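PDB 4CVU: beta-mannosidase from Trichoderma harzianum, which probably hydrolyses terminal beta-linked mannose residues from the non-reducing ends of mannosides, as a glycoside hydrolase of family 2. Local coordinates for residues F581-Y586 against I687-R692; Q607-P612 against I711-T716. All blocks are in the same frame, centred on the assembly; numbering follows the deposited sequence.

Contact 1: F581-Y586 against I687-R692; sequences FDTSAY and IQFYRR
F689 meets Y586 and T583 near the C-terminal end of helix 664-692. Along the 687-692 segment, Q688 comes first and places the helix against strand 740-747, through a bond from NE2 to the carbonyl of A744. F689 then carries the contact. Its CG lies anti to the backbone N (chi1 166°), which sends the ring out from the helix to the 581-586 loop. Y586 CB lies over one face of this ring. It is the closest atom, 3.6 Å from F689 CE2, and makes a CH-pi contact 4.1 Å from the centroid of the F689 ring. One edge of the tyrosine ring follows, with Y586 CD2 3.8 Å from F689 CG. The two rings form a T-shaped pair, with centroids 5.5 Å apart and planes at 77°. T583 adds a looser touch, its CB 4.1 Å from F689 CD1. Its carbonyl O approaches the ring obliquely. Further on, Y690 packs edge-to-face on F595, and R692 makes cation-pi contacts with F745 and W756.

Within the loop, D582 OD1 accepts from S584 N at 3.0 Å in an Asx turn. S584 OG gives a second bond to the same oxygen, from the same face of the carboxylate. The phenol end of Y586 bonds to S580 O and to S685 OG on the helix. No hydrogen bond joins the two segments directly. Their fit therefore rests on ring and aliphatic contacts, while the Y586 hydroxyl is held by partners beyond them.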
loop_
_atom_site.group_PDB
_atom_site.type_symbol
_atom_site.label_atom_id
_atom_site.label_comp_id
_atom_site.label_asym_id
_atom_site.label_seq_id
_atom_site.Cartn_x
_atom_site.Cartn_y
_atom_site.Cartn_z
ATOM N N PHE A 581 19.724 26.281 -17.769
ATOM C CA PHE A 581 21.178 26.315 -17.557
ATOM C C PHE A 581 21.826 27.526 -18.209
ATOM O O PHE A 581 23.030 27.566 -18.401
ATOM C CB PHE A 581 21.773 25.031 -18.109
ATOM C CG PHE A 581 21.257 23.807 -17.393
ATOM C CD1 PHE A 581 21.672 23.557 -16.099
ATOM C CD2 PHE A 581 20.360 22.954 -17.985
ATOM C CE1 PHE A 581 21.183 22.433 -15.405
ATOM C CE2 PHE A 581 19.879 21.820 -17.300
ATOM C CZ PHE A 581 20.294 21.597 -16.012
ATOM N N ASP A 582 21.011 28.494 -18.533
ATOM C CA ASP A 582 21.479 29.728 -19.180
ATOM C C ASP A 582 21.631 30.827 -18.156
ATOM O O ASP A 582 20.654 31.467 -17.742
ATOM C CB ASP A 582 20.453 30.140 -20.222
ATOM C CG ASP A 582 20.907 31.369 -20.992
ATOM O OD1 ASP A 582 21.946 31.939 -20.591
ATOM O OD2 ASP A 582 20.223 31.749 -21.951
ATOM N N THR A 583 22.860 31.070 -17.720
ATOM C CA THR A 583 23.099 32.036 -16.643
ATOM C C THR A 583 22.653 33.469 -16.954
ATOM O O THR A 583 22.474 34.260 -16.024
ATOM C CB THR A 583 24.577 32.112 -16.249
ATOM O OG1 THR A 583 25.341 32.417 -17.412
ATOM C CG2 THR A 583 25.045 30.788 -15.648
ATOM N N SER A 584 22.424 33.805 -18.227
ATOM C CA SER A 584 21.870 35.128 -18.519
ATOM C C SER A 584 20.365 35.222 -18.179
ATOM O O SER A 584 19.808 36.311 -18.210
ATOM C CB SER A 584 22.168 35.553 -19.964
ATOM O OG SER A 584 21.680 34.631 -20.898
ATOM N N ALA A 585 19.727 34.097 -17.815
ATOM C CA ALA A 585 18.360 34.121 -17.349
ATOM C C ALA A 585 18.211 34.213 -15.812
ATOM O O ALA A 585 17.112 34.504 -15.335
ATOM C CB ALA A 585 17.584 32.924 -17.878
ATOM N N TYR A 586 19.300 34.001 -15.064
ATOM C CA TYR A 586 19.268 34.096 -13.598
ATOM C C TYR A 586 19.246 35.547 -13.059
ATOM O O TYR A 586 19.810 36.451 -13.663
ATOM C CB TYR A 586 20.424 33.315 -12.965
ATOM C CG TYR A 586 20.550 31.854 -13.374
ATOM C CD1 TYR A 586 19.512 31.149 -13.971
ATOM C CD2 TYR A 586 21.746 31.179 -13.150
ATOM C CE1 TYR A 586 19.671 29.811 -14.343
ATOM C CE2 TYR A 586 21.928 29.863 -13.530
ATOM C CZ TYR A 586 20.905 29.177 -14.124
ATOM O OH TYR A 586 21.114 27.874 -14.437
ATOM N N ILE A 687 23.402 27.909 -7.755
ATOM C CA ILE A 687 24.204 28.205 -6.594
ATOM C C ILE A 687 25.610 28.741 -6.921
ATOM O O ILE A 687 26.097 29.644 -6.252
ATOM C CB ILE A 687 24.387 26.972 -5.694
ATOM C CG1 ILE A 687 23.040 26.610 -5.055
ATOM C CG2 ILE A 687 25.431 27.334 -4.640
ATOM C CD1 ILE A 687 23.009 25.274 -4.317
ATOM N N GLN A 688 26.287 28.128 -7.889
ATOM C CA GLN A 688 27.631 28.569 -8.250
ATOM C C GLN A 688 27.580 29.989 -8.847
ATOM O O GLN A 688 28.483 30.777 -8.660
ATOM C CB GLN A 688 28.290 27.599 -9.224
ATOM C CG GLN A 688 27.665 27.509 -10.611
ATOM C CD GLN A 688 28.391 26.530 -11.526
ATOM O OE1 GLN A 688 28.834 25.449 -11.110
ATOM N NE2 GLN A 688 28.526 26.917 -12.799
ATOM N N PHE A 689 26.504 30.308 -9.545
ATOM C CA PHE A 689 26.315 31.674 -10.094
ATOM C C PHE A 689 26.047 32.720 -8.983
ATOM O O PHE A 689 26.609 33.811 -8.987
ATOM C CB PHE A 689 25.176 31.654 -11.116
ATOM C CG PHE A 689 24.675 33.005 -11.501
ATOM C CD1 PHE A 689 25.228 33.687 -12.555
ATOM C CD2 PHE A 689 23.636 33.586 -10.796
ATOM C CE1 PHE A 689 24.769 34.920 -12.902
ATOM C CE2 PHE A 689 23.177 34.847 -11.125
ATOM C CZ PHE A 689 23.742 35.509 -12.183
ATOM N N TYR A 690 25.219 32.357 -8.011
ATOM C CA TYR A 690 24.980 33.231 -6.853
ATOM C C TYR A 690 26.274 33.457 -6.045
ATOM O O TYR A 690 26.597 34.590 -5.677
ATOM C CB TYR A 690 23.872 32.692 -5.928
ATOM C CG TYR A 690 22.508 32.585 -6.568
ATOM C CD1 TYR A 690 22.022 33.586 -7.413
ATOM C CD2 TYR A 690 21.706 31.431 -6.370
ATOM C CE1 TYR A 690 20.788 33.452 -8.037
ATOM C CE2 TYR A 690 20.478 31.306 -6.986
ATOM C CZ TYR A 690 20.014 32.309 -7.818
ATOM O OH TYR A 690 18.758 32.190 -8.442
ATOM N N ARG A 691 27.012 32.373 -5.791
ATOM C CA ARG A 691 28.235 32.471 -5.013
ATOM C C ARG A 691 29.346 33.281 -5.645
ATOM O O ARG A 691 29.997 34.022 -4.958
ATOM C CB ARG A 691 28.790 31.125 -4.720
ATOM C CG ARG A 691 27.921 30.379 -3.719
ATOM C CD ARG A 691 28.692 29.181 -3.236
ATOM N NE ARG A 691 29.862 29.533 -2.419
ATOM C CZ ARG A 691 30.605 28.625 -1.780
ATOM N NH1 ARG A 691 30.286 27.325 -1.859
ATOM N NH2 ARG A 691 31.635 29.002 -1.029
ATOM N N ARG A 692 29.602 33.045 -6.920
ATOM C CA ARG A 692 30.527 33.902 -7.711
ATOM C C ARG A 692 30.188 35.398 -7.628
ATOM O O ARG A 692 31.066 36.283 -7.708
ATOM C CB ARG A 692 30.519 33.452 -9.174
ATOM C CG ARG A 692 31.463 34.262 -10.061
ATOM C CD ARG A 692 31.406 33.888 -11.525
ATOM N NE ARG A 692 30.111 34.193 -12.115
ATOM C CZ ARG A 692 29.779 33.935 -13.380
ATOM N NH1 ARG A 692 30.648 33.372 -14.214
ATOM N NH2 ARG A 692 28.554 34.230 -13.813
#

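Contact 2: Q607-P612 against I711-T716. With CD (cadmium ion), chain N.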
loop_
_atom_site.group_PDB
_atom_site.type_symbol
_atom_site.label_atom_id
_atom_site.label_comp_id
_atom_site.label_asym_id
_atom_site.label_seq_id
_atom_site.Cartn_x
_atom_site.Cartn_y
_atom_site.Cartn_z
ATOM N N GLN A 607 6.622 4.243 -2.385
ATOM C CA GLN A 607 6.137 2.950 -1.901
ATOM C C GLN A 607 5.542 3.005 -0.486
ATOM O O GLN A 607 4.812 2.089 -0.046
ATOM C CB GLN A 607 7.256 1.914 -1.982
ATOM C CG GLN A 607 7.440 1.342 -3.367
ATOM C CD GLN A 607 8.644 0.430 -3.458
ATOM O OE1 GLN A 607 9.722 0.685 -2.890
ATOM N NE2 GLN A 607 8.462 -0.631 -4.143
ATOM N N GLN A 608 5.869 4.062 0.248
ATOM C CA GLN A 608 5.356 4.236 1.596
ATOM C C GLN A 608 3.870 4.602 1.590
ATOM O O GLN A 608 3.186 4.303 2.535
ATOM C CB GLN A 608 6.138 5.348 2.319
ATOM C CG GLN A 608 7.608 5.038 2.517
ATOM C CD GLN A 608 8.407 6.226 3.029
ATOM O OE1 GLN A 608 7.869 7.303 3.330
ATOM N NE2 GLN A 608 9.702 6.025 3.150
ATOM N N ALA A 609 3.428 5.347 0.563
ATOM C CA ALA A 609 2.152 6.053 0.586
ATOM C C ALA A 609 1.145 5.587 -0.444
ATOM O O ALA A 609 -0.027 5.804 -0.266
ATOM C CB ALA A 609 2.405 7.561 0.400
ATOM N N VAL A 610 1.588 4.927 -1.510
ATOM C CA VAL A 610 0.754 4.621 -2.666
ATOM C C VAL A 610 0.719 3.126 -3.005
ATOM O O VAL A 610 1.729 2.450 -2.871
ATOM C CB VAL A 610 1.296 5.431 -3.866
ATOM C CG1 VAL A 610 0.843 4.859 -5.176
ATOM C CG2 VAL A 610 0.851 6.877 -3.756
ATOM N N ASP A 611 -0.418 2.644 -3.521
ATOM C CA ASP A 611 -0.549 1.233 -3.924
ATOM C C ASP A 611 0.441 0.831 -4.990
ATOM O O ASP A 611 0.816 1.656 -5.839
ATOM C CB ASP A 611 -1.948 0.925 -4.443
ATOM C CG ASP A 611 -2.979 1.133 -3.416
ATOM O OD1 ASP A 611 -2.578 1.250 -2.242
ATOM O OD2 ASP A 611 -4.207 1.310 -3.751
ATOM N N PRO A 612 0.900 -0.417 -4.945
ATOM C CA PRO A 612 1.814 -0.955 -5.968
ATOM C C PRO A 612 1.319 -0.669 -7.389
ATOM O O PRO A 612 2.078 -0.145 -8.206
ATOM C CB PRO A 612 1.817 -2.475 -5.691
ATOM C CG PRO A 612 1.472 -2.601 -4.239
ATOM C CD PRO A 612 0.583 -1.410 -3.891
ATOM N N ILE A 711 6.766 17.538 3.316
ATOM C CA ILE A 711 5.721 17.272 4.306
ATOM C C ILE A 711 5.003 15.931 4.095
ATOM O O ILE A 711 4.339 15.429 5.009
ATOM C CB ILE A 711 4.688 18.422 4.275
ATOM C CG1 ILE A 711 3.988 18.543 5.588
ATOM C CG2 ILE A 711 3.695 18.250 3.161
ATOM C CD1 ILE A 711 3.053 19.749 5.679
ATOM N N TRP A 712 5.159 15.351 2.900
ATOM C CA TRP A 712 4.587 14.046 2.552
ATOM C C TRP A 712 5.224 13.529 1.246
ATOM O O TRP A 712 6.087 14.185 0.666
ATOM C CB TRP A 712 3.038 14.103 2.475
ATOM C CG TRP A 712 2.443 14.811 1.301
ATOM C CD1 TRP A 712 2.986 15.810 0.577
ATOM C CD2 TRP A 712 1.150 14.558 0.730
ATOM N NE1 TRP A 712 2.121 16.202 -0.412
ATOM C CE2 TRP A 712 0.987 15.445 -0.339
ATOM C CE3 TRP A 712 0.127 13.660 1.013
ATOM C CZ2 TRP A 712 -0.173 15.464 -1.138
ATOM C CZ3 TRP A 712 -1.036 13.674 0.202
ATOM C CH2 TRP A 712 -1.159 14.586 -0.856
ATOM N N GLN A 713 4.730 12.411 0.740
ATOM C CA GLN A 713 5.336 11.720 -0.402
ATOM C C GLN A 713 4.730 12.201 -1.718
ATOM O O GLN A 713 3.620 11.823 -2.069
ATOM C CB GLN A 713 5.166 10.216 -0.222
ATOM C CG GLN A 713 5.704 9.726 1.089
ATOM C CD GLN A 713 4.709 9.799 2.165
ATOM O OE1 GLN A 713 3.760 10.606 2.108
ATOM N NE2 GLN A 713 4.871 8.940 3.168
ATOM N N ALA A 714 5.463 13.029 -2.455
ATOM C CA ALA A 714 4.866 13.692 -3.568
ATOM C C ALA A 714 5.925 14.412 -4.358
ATOM O O ALA A 714 6.987 14.712 -3.841
ATOM C CB ALA A 714 3.816 14.708 -3.052
ATOM N N PRO A 715 5.661 14.692 -5.627
ATOM C CA PRO A 715 6.677 15.438 -6.382
ATOM C C PRO A 715 6.725 16.884 -5.939
ATOM O O PRO A 715 5.706 17.570 -5.971
ATOM C CB PRO A 715 6.235 15.299 -7.821
ATOM C CG PRO A 715 4.826 14.970 -7.781
ATOM C CD PRO A 715 4.498 14.351 -6.450
ATOM N N THR A 716 7.895 17.329 -5.472
ATOM C CA THR A 716 8.072 18.726 -5.022
ATOM C C THR A 716 9.466 19.304 -5.263
ATOM O O THR A 716 10.350 18.690 -5.873
ATOM C CB THR A 716 7.874 18.829 -3.491
ATOM O OG1 THR A 716 9.096 18.403 -2.879
ATOM C CG2 THR A 716 6.640 17.977 -2.938
HETATM CD CD CD N . -5.253 0.834 -1.680
HETATM O O HOH W 1 -7.906 1.221 -1.854
HETATM O O HOH W 2 -4.890 0.189 0.409
HETATM O O HOH W 3 -5.216 3.437 -1.266
#
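Q713 CG is anti to its own carbonyl carbon (chi1 -55°), and the chain then bends at chi2 (88°). The bend turns the terminal amide alongside A609 and brings NE2 to Q608. Q608 comes from the other segment with a chain extended beyond CG. The two glutamine side chains cross at about a right angle, with amide planes 81° apart. Q713 NE2 donates to Q608 OE1 over 3.4 Å. The bond is nearly straight but weak. The other end of the Q608 amide has a stronger partner elsewhere, since NE2 bonds to D723 OD2. That bond probably helps to fix the rotation of the amide, with OE1 toward Q713.

A609 supplies the apolar half of the contact. Its methyl CB lies 3.7 Å from Q713 CD and 3.9 Å from Q713 CB, so it packs along the bent side chain. Q713 and A609 are both buried. T605, N71 and Y722 also touch the glutamine side chain, and its backbone O accepts from R625 NH2. Replacing Q713 by an alanine would take away the amide, and Q608 OE1 would probably lose this weak donor while a gap opened beside the A609 methyl.

Beyond the helix end, D611 holds a cadmium ion through both carboxylate oxygens. D611 OD2 is nearer to the cadmium, at 2.4 Å, and D611 OD1 is at 2.8 Å. Three waters complete the ligands seen. D611 also packs on N72 of the second subunit, and P612 on Q607 of that subunit. The contact thus joins the C-terminal end of helix 603-609 to the long loop between strand 702-705 and helix 729-736. Strand 702-705 pairs with 380-389 in the parallel part of the mixed sheet, consistent with the catalytic alpha/beta barrel of family 2.

Contacts 1 and 2 alternate along the chain: 581-586, 607-612, 687-692, then 711-716. Each joins parts about 100 residues apart, and much of the chain between is helical. Their centres are 32 Å apart and their nearest atoms about 14 Å, so they do not touch. Strand 592-595 and part of helix 603-609 lie between the first two segments. Strand 702-705 of the mixed sheet lies between the last two. Contact 1 also packs on strand 740-747, through F745. In contact 2 the end of segment 607-612 reaches the second subunit. The two loops closed by these contacts overlap, so helices 620-625, 638-655 and most of 664-692 lie within both.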